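Local atomic coordinates of cellulase (glycosyl hydrolase family 5) (Bacteroides ovatus, PDB entry 3ZMR), a protein that hydrolyses internal beta-1,4-glucosidic linkages in the backbone of xyloglucan, with retention of the beta-configuration, releasing xyloglucan oligosaccharides. Residues V287-N290 with T291-T295; E235-E238 with A239-Q243; D31-A34 with E35-I38; V10-E13 with Y14-L17; M346-D349 with E350-S354. One frame throughout, in Å; residues are numbered along the deposited sequence.

Contact 1: V287-N290 with T291-T295; sequences VFVN and TVRAT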
loop_
_atom_site.group_PDB
_atom_site.type_symbol
_atom_site.label_atom_id
_atom_site.label_comp_id
_atom_site.label_asym_id
_atom_site.label_seq_id
_atom_site.Cartn_x
_atom_site.Cartn_y
_atom_site.Cartn_z
ATOM N N VAL A 287 0.839 -2.765 11.103
ATOM C CA VAL A 287 -0.249 -2.418 12.001
ATOM C C VAL A 287 -1.605 -2.678 11.328
ATOM O O VAL A 287 -2.525 -3.254 11.912
ATOM C CB VAL A 287 -0.174 -0.964 12.500
ATOM C CG1 VAL A 287 -1.424 -0.589 13.291
ATOM C CG2 VAL A 287 1.066 -0.773 13.371
ATOM N N PHE A 288 -1.748 -2.192 10.100
ATOM C CA PHE A 288 -2.980 -2.365 9.361
ATOM C C PHE A 288 -3.314 -3.861 9.186
ATOM O O PHE A 288 -4.415 -4.285 9.454
ATOM C CB PHE A 288 -2.833 -1.653 8.015
ATOM C CG PHE A 288 -3.803 -2.116 6.945
ATOM C CD1 PHE A 288 -5.182 -1.927 7.041
ATOM C CD2 PHE A 288 -3.309 -2.763 5.814
ATOM C CE1 PHE A 288 -6.037 -2.373 6.032
ATOM C CE2 PHE A 288 -4.153 -3.179 4.806
ATOM C CZ PHE A 288 -5.507 -2.979 4.906
ATOM N N VAL A 289 -2.357 -4.651 8.732
ATOM C CA VAL A 289 -2.607 -6.084 8.531
ATOM C C VAL A 289 -3.009 -6.758 9.870
ATOM O O VAL A 289 -3.994 -7.497 9.934
ATOM C CB VAL A 289 -1.395 -6.787 7.877
ATOM C CG1 VAL A 289 -1.546 -8.304 7.877
ATOM C CG2 VAL A 289 -1.229 -6.276 6.459
ATOM N N ASN A 290 -2.236 -6.484 10.912
ATOM C CA ASN A 290 -2.503 -7.032 12.246
ATOM C C ASN A 290 -3.942 -6.756 12.680
ATOM O O ASN A 290 -4.628 -7.624 13.170
ATOM C CB ASN A 290 -1.581 -6.411 13.298
ATOM C CG ASN A 290 -0.148 -6.842 13.176
ATOM O OD1 ASN A 290 0.201 -7.777 12.431
ATOM N ND2 ASN A 290 0.712 -6.151 13.945
ATOM N N THR A 291 -4.353 -5.497 12.516
ATOM C CA THR A 291 -5.650 -5.025 12.972
ATOM C C THR A 291 -6.802 -5.727 12.234
ATOM O O THR A 291 -7.739 -6.201 12.846
ATOM C CB THR A 291 -5.748 -3.480 12.795
ATOM O OG1 THR A 291 -4.689 -2.827 13.524
ATOM C CG2 THR A 291 -7.118 -2.932 13.222
ATOM N N VAL A 292 -6.693 -5.805 10.899
ATOM C CA VAL A 292 -7.746 -6.450 10.119
ATOM C C VAL A 292 -7.838 -7.934 10.485
ATOM O O VAL A 292 -8.922 -8.460 10.747
ATOM C CB VAL A 292 -7.517 -6.262 8.606
ATOM C CG1 VAL A 292 -8.526 -7.067 7.786
ATOM C CG2 VAL A 292 -7.578 -4.773 8.252
ATOM N N ARG A 293 -6.685 -8.594 10.511
ATOM C CA ARG A 293 -6.685 -10.051 10.784
ATOM C C ARG A 293 -7.202 -10.382 12.198
ATOM O O ARG A 293 -7.857 -11.404 12.389
ATOM C CB ARG A 293 -5.302 -10.660 10.571
ATOM C CG ARG A 293 -4.760 -10.555 9.139
ATOM C CD ARG A 293 -5.645 -11.169 8.050
ATOM N NE ARG A 293 -4.934 -11.142 6.771
ATOM C CZ ARG A 293 -5.479 -10.948 5.569
ATOM N NH1 ARG A 293 -6.786 -10.738 5.457
ATOM N NH2 ARG A 293 -4.717 -10.919 4.495
ATOM N N ALA A 294 -6.941 -9.479 13.142
ATOM C CA ALA A 294 -7.347 -9.666 14.531
ATOM C C ALA A 294 -8.889 -9.644 14.694
ATOM O O ALA A 294 -9.431 -10.027 15.734
ATOM C CB ALA A 294 -6.696 -8.642 15.447
ATOM N N THR A 295 -9.594 -9.143 13.688
ATOM C CA THR A 295 -11.067 -9.158 13.742
ATOM C C THR A 295 -11.691 -10.490 13.322
ATOM O O THR A 295 -12.866 -10.776 13.594
ATOM C CB THR A 295 -11.696 -7.994 12.957
ATOM O OG1 THR A 295 -11.464 -8.127 11.556
ATOM C CG2 THR A 295 -11.166 -6.657 13.451
#
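Val-287 to Asn-290 offer their carbonyls to the amides of Thr-291 to Ala-294, four residues on in each case, so that unbroken alpha-helical bonding carries the last turns of helix 275-293. The first carbonyl is used twice. Val-287 O accepts Thr-291 N at 3.0 Å and, from the opposite face of its peptide plane, Thr-291 OG1 at 2.7 Å. The torsion of the threonine explains this grip: with OG1 anti to the carbonyl carbon (chi1 -58°), the hydroxyl leans back along the helix and hangs 37° above the plane of the acceptor. One residue further along, Phe-288 and Val-292 lie alongside each other, and Val-292 CG2 comes to 3.6 Å from Phe-288 CE1. These two side chains pack together on Phe-257 and Leu-304, residues of the barrel strands 255-258 and 304-307, as expected of a helix on the outer layer of a (beta/alpha)8 barrel. On another flank the aliphatic part of Arg-293 crosses Val-289, Arg-293 CG standing 4.1 Å from Val-289 CG1, while its guanidinium goes on to a salt bridge with Asp-325. Asn-290 likewise sends its amide oxygen elsewhere, to Tyr-94. Close to the helix end, Thr-295 repeats the hydroxyl pattern over a shorter span, its OG1 reaching Val-292 O at 2.7 Å, this time in the carbonyl plane. Two threonines thus turn their hydroxyls back onto the helix's own carbonyls, which satisfies these polar groups within a buried setting and leaves the methyl of Thr-291 to pack against helix 227-248.

Contact 2: E235-E238 with A239-Q243; sequences ERLE and AMWKQ. With EDO (1,2-ethanediol), chain H.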
loop_
_atom_site.group_PDB
_atom_site.type_symbol
_atom_site.label_atom_id
_atom_site.label_comp_id
_atom_site.label_asym_id
_atom_site.label_seq_id
_atom_site.Cartn_x
_atom_site.Cartn_y
_atom_site.Cartn_z
ATOM N N GLU A 235 -1.116 3.598 17.208
ATOM C CA GLU A 235 -2.312 3.457 18.035
ATOM C C GLU A 235 -3.537 3.989 17.299
ATOM O O GLU A 235 -4.604 3.354 17.279
ATOM C CB GLU A 235 -2.119 4.201 19.335
ATOM C CG GLU A 235 -3.346 4.325 20.213
ATOM C CD GLU A 235 -3.034 5.076 21.476
ATOM O OE1 GLU A 235 -2.575 4.440 22.446
ATOM O OE2 GLU A 235 -3.205 6.302 21.450
ATOM N N ARG A 236 -3.384 5.154 16.657
ATOM C CA ARG A 236 -4.491 5.754 15.919
ATOM C C ARG A 236 -4.893 4.925 14.696
ATOM O O ARG A 236 -6.076 4.723 14.450
ATOM C CB ARG A 236 -4.132 7.177 15.511
ATOM C CG ARG A 236 -5.200 7.864 14.694
ATOM C CD ARG A 236 -4.885 9.320 14.508
ATOM N NE ARG A 236 -5.864 9.995 13.688
ATOM C CZ ARG A 236 -5.849 11.311 13.479
ATOM N NH1 ARG A 236 -4.920 12.061 14.050
ATOM N NH2 ARG A 236 -6.752 11.879 12.700
ATOM N N LEU A 237 -3.903 4.493 13.922
ATOM C CA LEU A 237 -4.166 3.709 12.711
ATOM C C LEU A 237 -4.923 2.421 13.094
ATOM O O LEU A 237 -5.924 2.041 12.440
ATOM C CB LEU A 237 -2.851 3.435 12.019
ATOM C CG LEU A 237 -3.013 2.792 10.629
ATOM C CD1 LEU A 237 -3.739 3.672 9.628
ATOM C CD2 LEU A 237 -1.640 2.377 10.109
ATOM N N GLU A 238 -4.488 1.772 14.173
ATOM C CA GLU A 238 -5.195 0.592 14.681
ATOM C C GLU A 238 -6.631 0.904 15.091
ATOM O O GLU A 238 -7.571 0.182 14.764
ATOM C CB GLU A 238 -4.436 -0.028 15.875
ATOM C CG GLU A 238 -5.186 -1.202 16.491
ATOM C CD GLU A 238 -4.476 -1.870 17.657
ATOM O OE1 GLU A 238 -3.638 -1.237 18.304
ATOM O OE2 GLU A 238 -4.775 -3.055 17.913
ATOM N N ALA A 239 -6.807 1.990 15.854
ATOM C CA ALA A 239 -8.133 2.321 16.385
ATOM C C ALA A 239 -9.118 2.577 15.256
ATOM O O ALA A 239 -10.278 2.164 15.317
ATOM C CB ALA A 239 -8.069 3.522 17.306
ATOM N N MET A 240 -8.632 3.224 14.201
ATOM C CA MET A 240 -9.464 3.546 13.056
ATOM C C MET A 240 -9.768 2.297 12.251
ATOM O O MET A 240 -10.940 1.983 11.964
ATOM C CB MET A 240 -8.803 4.635 12.191
ATOM C CG MET A 240 -8.684 5.986 12.914
ATOM S SD MET A 240 -7.875 7.222 11.895
ATOM C CE MET A 240 -9.163 7.588 10.719
ATOM N N TRP A 241 -8.721 1.529 11.923
ATOM C CA TRP A 241 -8.945 0.304 11.139
ATOM C C TRP A 241 -9.765 -0.769 11.857
ATOM O O TRP A 241 -10.489 -1.531 11.214
ATOM C CB TRP A 241 -7.646 -0.311 10.591
ATOM C CG TRP A 241 -7.339 0.239 9.227
ATOM C CD1 TRP A 241 -6.320 1.091 8.881
ATOM C CD2 TRP A 241 -8.093 0.008 8.033
ATOM N NE1 TRP A 241 -6.421 1.431 7.550
ATOM C CE2 TRP A 241 -7.503 0.796 7.004
ATOM C CE3 TRP A 241 -9.252 -0.721 7.741
ATOM C CZ2 TRP A 241 -8.009 0.825 5.701
ATOM C CZ3 TRP A 241 -9.724 -0.713 6.438
ATOM C CH2 TRP A 241 -9.122 0.066 5.450
ATOM N N LYS A 242 -9.679 -0.811 13.190
ATOM C CA LYS A 242 -10.500 -1.763 13.920
ATOM C C LYS A 242 -11.997 -1.511 13.641
ATOM O O LYS A 242 -12.798 -2.427 13.393
ATOM C CB LYS A 242 -10.176 -1.750 15.408
ATOM C CG LYS A 242 -10.952 -2.793 16.186
ATOM C CD LYS A 242 -10.504 -2.815 17.651
ATOM C CE LYS A 242 -11.330 -3.846 18.402
ATOM N NZ LYS A 242 -11.053 -3.873 19.858
ATOM N N GLN A 243 -12.375 -0.231 13.685
ATOM C CA GLN A 243 -13.749 0.146 13.420
ATOM C C GLN A 243 -14.203 -0.168 12.007
ATOM O O GLN A 243 -15.301 -0.690 11.763
ATOM C CB GLN A 243 -13.959 1.632 13.660
ATOM C CG GLN A 243 -13.825 2.002 15.133
ATOM C CD GLN A 243 -13.799 3.494 15.305
ATOM O OE1 GLN A 243 -14.846 4.155 15.330
ATOM N NE2 GLN A 243 -12.605 4.036 15.397
HETATM C C1 EDO H . -2.524 11.936 17.410
HETATM O O1 EDO H . -1.796 13.165 17.291
HETATM C C2 EDO H . -2.015 10.955 16.371
HETATM O O2 EDO H . -2.226 11.512 15.071
#
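Arg-236 lays its edge, not its face, against the sulfur of Met-240: SD lies in the guanidinium plane, 3.9 Å from NE and equally near the arginine CG. The two side chains run alongside each other in the same direction, the arginine fully extended with CG anti to the backbone N (chi1 178°). From the opposite edge NH1 donates to O2 of a 1,2-ethanediol, probably from the crystallisation liquor, at 2.9 Å, whereas NH2 bonds Ser-178 and the cation meets the ring of Trp-221. With an alanine in its place, Met-240 SD would probably lose its flanking partner, and Ser-178 and Trp-221 the charged group that ties them to the helix. All this sits on helix 227-248 of the (beta/alpha)8 barrel, where Met-240 N bonds Arg-236 O in the regular i to i+4 pattern. On the buried side, Leu-237 CD1 touches the indole of Trp-241 at its edge, 3.7 Å from the ring's CD1, and the neighbouring NE1 donates to Gly-259 O. Gln-243 turns back onto the preceding turn: its NE2 gives Ala-239 O an almost straight bond of 3.0 Å (175° at the hydrogen), meeting the carbonyl from well above its plane.

Contact 3: D31-A34 with E35-I38; sequences DGPA and EWHI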
loop_
_atom_site.group_PDB
_atom_site.type_symbol
_atom_site.label_atom_id
_atom_site.label_comp_id
_atom_site.label_asym_id
_atom_site.label_seq_id
_atom_site.Cartn_x
_atom_site.Cartn_y
_atom_site.Cartn_z
ATOM N N ASP A 31 30.873 -14.132 29.812
ATOM C CA ASP A 31 31.961 -13.911 30.773
ATOM C C ASP A 31 33.068 -14.913 30.471
ATOM O O ASP A 31 33.141 -15.988 31.064
ATOM C CB ASP A 31 31.429 -14.069 32.199
ATOM C CG ASP A 31 32.397 -13.570 33.266
ATOM O OD1 ASP A 31 33.520 -13.152 32.943
ATOM O OD2 ASP A 31 32.023 -13.600 34.456
ATOM N N GLY A 32 33.943 -14.543 29.548
ATOM C CA GLY A 32 34.933 -15.485 29.026
ATOM C C GLY A 32 36.400 -15.121 29.191
ATOM O O GLY A 32 36.745 -14.079 29.734
ATOM N N PRO A 33 37.287 -15.991 28.700
ATOM C CA PRO A 33 38.739 -15.782 28.825
ATOM C C PRO A 33 39.286 -14.829 27.779
ATOM O O PRO A 33 38.513 -14.106 27.142
ATOM C CB PRO A 33 39.298 -17.196 28.655
ATOM C CG PRO A 33 38.313 -17.869 27.760
ATOM C CD PRO A 33 36.967 -17.298 28.098
ATOM N N ALA A 34 40.609 -14.841 27.615
ATOM C CA ALA A 34 41.313 -13.938 26.696
ATOM C C ALA A 34 40.800 -14.032 25.268
ATOM O O ALA A 34 40.824 -13.031 24.516
ATOM C CB ALA A 34 42.815 -14.208 26.729
ATOM N N GLU A 35 40.346 -15.232 24.904
ATOM C CA GLU A 35 39.786 -15.479 23.583
ATOM C C GLU A 35 38.638 -16.493 23.637
ATOM O O GLU A 35 38.756 -17.568 24.228
ATOM C CB GLU A 35 40.874 -15.993 22.640
ATOM C CG GLU A 35 40.439 -16.151 21.194
ATOM C CD GLU A 35 41.585 -16.619 20.324
ATOM O OE1 GLU A 35 42.706 -16.797 20.853
ATOM O OE2 GLU A 35 41.358 -16.824 19.118
ATOM N N TRP A 36 37.525 -16.138 23.018
ATOM C CA TRP A 36 36.425 -17.072 22.817
ATOM C C TRP A 36 35.758 -16.807 21.484
ATOM O O TRP A 36 36.044 -15.813 20.803
ATOM C CB TRP A 36 35.434 -17.035 23.983
ATOM C CG TRP A 36 35.009 -15.625 24.420
ATOM C CD1 TRP A 36 35.491 -14.940 25.505
ATOM C CD2 TRP A 36 34.036 -14.753 23.818
ATOM N NE1 TRP A 36 34.900 -13.728 25.621
ATOM C CE2 TRP A 36 33.997 -13.574 24.611
ATOM C CE3 TRP A 36 33.190 -14.846 22.702
ATOM C CZ2 TRP A 36 33.157 -12.500 24.317
ATOM C CZ3 TRP A 36 32.369 -13.758 22.398
ATOM C CH2 TRP A 36 32.355 -12.605 23.212
ATOM N N HIS A 37 34.882 -17.720 21.101
ATOM C CA HIS A 37 34.261 -17.720 19.786
ATOM C C HIS A 37 32.770 -18.040 19.883
ATOM O O HIS A 37 32.330 -18.737 20.787
ATOM C CB HIS A 37 34.917 -18.761 18.892
ATOM C CG HIS A 37 36.384 -18.544 18.678
ATOM N ND1 HIS A 37 36.878 -17.875 17.583
ATOM C CD2 HIS A 37 37.465 -18.930 19.406
ATOM C CE1 HIS A 37 38.202 -17.858 17.644
ATOM N NE2 HIS A 37 38.579 -18.489 18.741
ATOM N N ILE A 38 32.011 -17.478 18.954
ATOM C CA ILE A 38 30.578 -17.755 18.804
ATOM C C ILE A 38 30.187 -18.084 17.354
ATOM O O ILE A 38 30.587 -17.417 16.427
ATOM C CB ILE A 38 29.740 -16.546 19.265
ATOM C CG1 ILE A 38 29.981 -16.291 20.755
ATOM C CG2 ILE A 38 28.241 -16.801 19.014
ATOM C CD1 ILE A 38 29.239 -15.070 21.290
#
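Trp-36 brings the CD1 corner of its indole against the backbone of the preceding loop, 3.6 Å from Gly-32 CA and 3.5 Å from Pro-33 O. Its first torsion sets CG between the backbone N and the carbonyl carbon (chi1 47°), a crowded position that turns the ring back toward residues 32 and 33. Both backbone atoms meet the indole obliquely. Glycine suits this spot, since a beta carbon at residue 32 would run into Trp-36 CD1. Pro-33 crosses the indole at a slant, with its CD 3.8 Å from the same corner, and the adjoining CG of Pro-33 lies 3.6 Å from Glu-35 O. No hydrogen bond joins 31-34 to 35-38; contact between the two segments is by packing alone, while backbone bonds to Gly-54 tie the loop down. The indole nitrogen is nevertheless satisfied, donating to Gly-54 O. Replacing the tryptophan by an alanine would probably open a gap beside Gly-32 and Pro-33 and leave Gly-54 O without this donor. The loop joins strand 24-31 to strand 36-40 in the BACON domain, its indole packed on Gln-56 and Val-58 of strand 55-62 and its proline on Leu-8 and Ala-79.

Contact 4: V10-E13 with Y14-L17; sequences VAQE and YRNL. With EDO (1,2-ethanediol), chain I.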
loop_
_atom_site.group_PDB
_atom_site.type_symbol
_atom_site.label_atom_id
_atom_site.label_comp_id
_atom_site.label_asym_id
_atom_site.label_seq_id
_atom_site.Cartn_x
_atom_site.Cartn_y
_atom_site.Cartn_z
ATOM N N VAL A 10 28.408 -18.342 31.138
ATOM C CA VAL A 10 27.218 -17.647 30.665
ATOM C C VAL A 10 26.084 -17.900 31.638
ATOM O O VAL A 10 25.736 -19.059 31.897
ATOM C CB VAL A 10 26.781 -18.134 29.282
ATOM C CG1 VAL A 10 25.487 -17.439 28.842
ATOM C CG2 VAL A 10 27.885 -17.902 28.265
ATOM N N ALA A 11 25.520 -16.820 32.167
ATOM C CA ALA A 11 24.440 -16.899 33.165
ATOM C C ALA A 11 23.261 -17.739 32.662
ATOM O O ALA A 11 22.957 -17.760 31.457
ATOM C CB ALA A 11 23.977 -15.512 33.593
ATOM N N GLN A 12 22.635 -18.458 33.590
ATOM C CA GLN A 12 21.512 -19.378 33.269
ATOM C C GLN A 12 20.371 -18.669 32.532
ATOM O O GLN A 12 19.754 -19.249 31.625
ATOM C CB GLN A 12 20.987 -20.104 34.527
ATOM C CG GLN A 12 19.949 -21.181 34.222
ATOM C CD GLN A 12 20.481 -22.311 33.340
ATOM O OE1 GLN A 12 21.626 -22.750 33.488
ATOM N NE2 GLN A 12 19.634 -22.804 32.442
ATOM N N GLU A 13 20.114 -17.417 32.902
ATOM C CA GLU A 13 19.081 -16.596 32.250
ATOM C C GLU A 13 19.276 -16.461 30.731
ATOM O O GLU A 13 18.332 -16.150 30.006
ATOM C CB GLU A 13 19.022 -15.193 32.878
ATOM C CG GLU A 13 20.285 -14.366 32.668
ATOM C CD GLU A 13 20.301 -13.089 33.474
ATOM O OE1 GLU A 13 19.517 -12.174 33.142
ATOM O OE2 GLU A 13 21.099 -13.001 34.438
ATOM N N TYR A 14 20.503 -16.670 30.256
ATOM C CA TYR A 14 20.803 -16.553 28.815
ATOM C C TYR A 14 20.858 -17.876 28.047
ATOM O O TYR A 14 21.127 -17.871 26.855
ATOM C CB TYR A 14 22.127 -15.802 28.582
ATOM C CG TYR A 14 22.195 -14.428 29.195
ATOM C CD1 TYR A 14 21.212 -13.480 28.935
ATOM C CD2 TYR A 14 23.231 -14.077 30.064
ATOM C CE1 TYR A 14 21.269 -12.207 29.495
ATOM C CE2 TYR A 14 23.298 -12.805 30.635
ATOM C CZ TYR A 14 22.318 -11.871 30.340
ATOM O OH TYR A 14 22.372 -10.617 30.887
ATOM N N ARG A 15 20.546 -18.999 28.706
ATOM C CA ARG A 15 20.779 -20.322 28.121
ATOM C C ARG A 15 19.609 -20.790 27.235
ATOM O O ARG A 15 19.753 -21.697 26.399
ATOM C CB ARG A 15 21.027 -21.348 29.223
ATOM C CG ARG A 15 22.234 -21.050 30.101
ATOM C CD ARG A 15 23.533 -21.210 29.352
ATOM N NE ARG A 15 24.695 -21.134 30.250
ATOM C CZ ARG A 15 25.393 -22.177 30.694
ATOM N NH1 ARG A 15 25.062 -23.417 30.339
ATOM N NH2 ARG A 15 26.446 -21.982 31.482
ATOM N N ASN A 16 18.461 -20.151 27.431
ATOM C CA ASN A 16 17.240 -20.500 26.707
ATOM C C ASN A 16 16.487 -19.237 26.323
ATOM O O ASN A 16 15.685 -18.715 27.087
ATOM C CB ASN A 16 16.355 -21.428 27.547
ATOM C CG ASN A 16 17.046 -22.742 27.868
ATOM O OD1 ASN A 16 17.077 -23.672 27.045
ATOM N ND2 ASN A 16 17.636 -22.813 29.052
ATOM N N LEU A 17 16.791 -18.748 25.129
ATOM C CA LEU A 17 16.223 -17.493 24.640
ATOM C C LEU A 17 14.936 -17.747 23.835
ATOM O O LEU A 17 14.837 -18.720 23.064
ATOM C CB LEU A 17 17.247 -16.773 23.749
ATOM C CG LEU A 17 18.604 -16.435 24.381
ATOM C CD1 LEU A 17 19.531 -15.795 23.360
ATOM C CD2 LEU A 17 18.482 -15.595 25.657
HETATM C C1 EDO I . 21.822 -7.777 29.347
HETATM O O1 EDO I . 21.199 -8.525 30.404
HETATM C C2 EDO I . 20.841 -6.709 28.901
HETATM O O2 EDO I . 20.710 -5.769 29.940
HETATM O O HOH W 1 28.241 -20.570 33.005
HETATM O O HOH W 2 17.471 -20.426 30.658
#
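Glu-13 takes the first torsion that places CG between its backbone N and carbonyl carbon (chi1 65°), while Tyr-14 sets its own CG anti to the carbonyl carbon, and the glutamate chain consequently runs out flat above the phenol. Glu-13 CG stands 3.7 Å over the ring centre, exactly on the normal, in a CH-pi contact, and the carboxylate continues outward nearly parallel to the ring, the planes 14° apart. Ala-11 CB nears the same ring obliquely at CD2, and Val-10 CG1 abuts Tyr-14 CB at 3.7 Å. Arg-15, bent at chi2, curls back to grip one acceptor side-on: Val-10 O receives NE at 2.8 Å from above the carbonyl plane and NH2 at 3.0 Å on an in-plane lone pair. This double hold fixes the rotation of the guanidinium across the short 3-10 turn, whose backbone bonds run from Tyr-14 N to Ala-11 O and from Arg-15 N to Gln-12 O. A water further links Gln-12 O with Asn-16 ND2. The turn leads into edge strand 16-19, which pairs in parallel with strand 85-91; Val-10 packs on Ile-85 and on Ile-30 of strand 24-31, where Tyr-14 rests against Ile-28 and Gln-29.

Contact 5: M346-D349 with E350-S354; sequences MPND and ENFKS. With EDO (1,2-ethanediol), chain F.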
loop_
_atom_site.group_PDB
_atom_site.type_symbol
_atom_site.label_atom_id
_atom_site.label_comp_id
_atom_site.label_asym_id
_atom_site.label_seq_id
_atom_site.Cartn_x
_atom_site.Cartn_y
_atom_site.Cartn_z
ATOM N N MET A 346 1.303 18.654 -12.711
ATOM C CA MET A 346 1.862 19.975 -12.322
ATOM C C MET A 346 0.779 21.035 -12.569
ATOM O O MET A 346 0.087 20.984 -13.601
ATOM C CB MET A 346 3.086 20.303 -13.143
ATOM C CG MET A 346 3.602 21.734 -12.971
ATOM S SD MET A 346 5.127 22.038 -13.879
ATOM C CE MET A 346 6.310 21.313 -12.754
ATOM N N PRO A 347 0.580 21.953 -11.606
ATOM C CA PRO A 347 -0.441 22.986 -11.747
ATOM C C PRO A 347 -0.258 23.888 -12.968
ATOM O O PRO A 347 0.857 24.060 -13.494
ATOM C CB PRO A 347 -0.332 23.798 -10.443
ATOM C CG PRO A 347 0.285 22.885 -9.451
ATOM C CD PRO A 347 1.163 21.945 -10.244
ATOM N N ASN A 348 -1.384 24.460 -13.397
ATOM C CA ASN A 348 -1.432 25.300 -14.585
ATOM C C ASN A 348 -0.666 26.603 -14.440
ATOM O O ASN A 348 -0.326 27.239 -15.439
ATOM C CB ASN A 348 -2.887 25.570 -14.982
ATOM C CG ASN A 348 -3.550 24.367 -15.615
ATOM O OD1 ASN A 348 -3.018 23.788 -16.550
ATOM N ND2 ASN A 348 -4.721 24.004 -15.124
ATOM N N ASP A 349 -0.420 27.021 -13.200
ATOM C CA ASP A 349 0.359 28.255 -12.943
ATOM C C ASP A 349 1.879 28.021 -12.784
ATOM O O ASP A 349 2.639 28.913 -12.383
ATOM C CB ASP A 349 -0.228 29.041 -11.764
ATOM C CG ASP A 349 -0.009 28.376 -10.420
ATOM O OD1 ASP A 349 0.357 27.179 -10.370
ATOM O OD2 ASP A 349 -0.229 29.073 -9.405
ATOM N N GLU A 350 2.293 26.790 -13.069
ATOM C CA GLU A 350 3.692 26.396 -13.074
ATOM C C GLU A 350 4.078 26.042 -14.509
ATOM O O GLU A 350 3.251 26.133 -15.416
ATOM C CB GLU A 350 3.935 25.235 -12.099
ATOM C CG GLU A 350 3.788 25.667 -10.645
ATOM C CD GLU A 350 3.942 24.531 -9.648
ATOM O OE1 GLU A 350 4.710 23.581 -9.902
ATOM O OE2 GLU A 350 3.280 24.604 -8.604
ATOM N N ASN A 351 5.320 25.623 -14.709
ATOM C CA ASN A 351 5.889 25.447 -16.037
ATOM C C ASN A 351 5.554 24.090 -16.625
ATOM O O ASN A 351 6.440 23.268 -16.880
ATOM C CB ASN A 351 7.419 25.605 -15.978
ATOM C CG ASN A 351 8.053 25.596 -17.353
ATOM O OD1 ASN A 351 7.487 26.145 -18.306
ATOM N ND2 ASN A 351 9.239 24.989 -17.468
ATOM N N PHE A 352 4.259 23.853 -16.857
ATOM C CA PHE A 352 3.817 22.509 -17.282
ATOM C C PHE A 352 4.177 22.219 -18.739
ATOM O O PHE A 352 4.432 23.138 -19.542
ATOM C CB PHE A 352 2.310 22.300 -17.071
ATOM C CG PHE A 352 1.450 23.233 -17.882
ATOM C CD1 PHE A 352 1.106 22.920 -19.200
ATOM C CD2 PHE A 352 0.992 24.417 -17.338
ATOM C CE1 PHE A 352 0.334 23.791 -19.947
ATOM C CE2 PHE A 352 0.200 25.285 -18.081
ATOM C CZ PHE A 352 -0.107 24.977 -19.395
ATOM N N LYS A 353 4.189 20.938 -19.079
ATOM C CA LYS A 353 4.352 20.484 -20.445
ATOM C C LYS A 353 3.002 19.960 -20.907
ATOM O O LYS A 353 2.383 19.153 -20.209
ATOM C CB LYS A 353 5.413 19.413 -20.541
ATOM C CG LYS A 353 6.784 19.833 -20.044
ATOM C CD LYS A 353 7.383 20.952 -20.873
ATOM C CE LYS A 353 8.810 21.266 -20.446
ATOM N NZ LYS A 353 9.292 22.465 -21.174
ATOM N N SER A 354 2.526 20.431 -22.053
ATOM C CA SER A 354 1.200 20.087 -22.543
ATOM C C SER A 354 1.172 18.818 -23.408
ATOM O O SER A 354 0.091 18.301 -23.709
ATOM C CB SER A 354 0.576 21.258 -23.346
ATOM O OG SER A 354 1.381 21.538 -24.475
HETATM C C1 EDO F . 0.550 24.917 -24.184
HETATM O O1 EDO F . 1.855 24.337 -24.351
HETATM C C2 EDO F . 0.484 26.284 -24.871
HETATM O O2 EDO F . 1.385 27.164 -24.193
HETATM O O HOH W 3 1.112 26.211 -8.051
#
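Asp-349 OD1 and Glu-350 OE2 share one water, which donates to the aspartate at 2.6 Å and to the glutamate at 2.8 Å. The two carboxylates run side by side, Asp-349 OD1 4.3 Å from Glu-350 OE2, and the water between them probably eases the repulsion of like charges. They belong to the last two residues of a type I beta turn from Pro-347 to Glu-350, closed by Glu-350 N donating to Pro-347 O at 3.1 Å. The turn belongs to the long surface loop between helices 341-344 and 371-379 of the barrel domain, with the side chain of Pro-347 about 8 Å from a bound glucose unit. The Glu-350 chain lies along the proline ring, OE2 3.6 Å from CG, and its CB meets Met-346 CG across an oblique approach. Beyond Glu-350, Asn-351 centres an inverse gamma turn that swings the chain back over the methionine, and Met-346 SD rests 3.5 Å from Asn-351 C. Phe-352 then folds against the turn, CG wedged between its backbone N and carbonyl carbon (chi1 63°). Asn-348 OD1, which also accepts from Arg-401, stands over one face of this ring toward its rim, while Asn-348 O lies in the ring plane, 3.3 Å from Phe-352 CE2.

How the contacts relate
Contacts 1 and 2 are neighbours in the helical layer round the barrel: helices 275-293 and 227-248 touch where Thr-291 CG2 lies 3.3 Å from Lys-242 N and Phe-288 meets Trp-241. Contact 1 is buried and contacts 2 and 4 partly so, whereas contacts 3 and 5 are on the surface. Contacts 3 and 4 both reach the five-stranded sheet of the BACON region, yet do not touch. Contact 5 has side chains about 8 Å from the bound sugars. The chemistry follows: helix bonds with a threonine hydroxyl and apolar packing in contact 1, an arginine beside a methionine sulfur in contact 2, an indole packed without cross-bonds in contact 3, an arginine grip in contact 4, water-bridged carboxylates in contact 5.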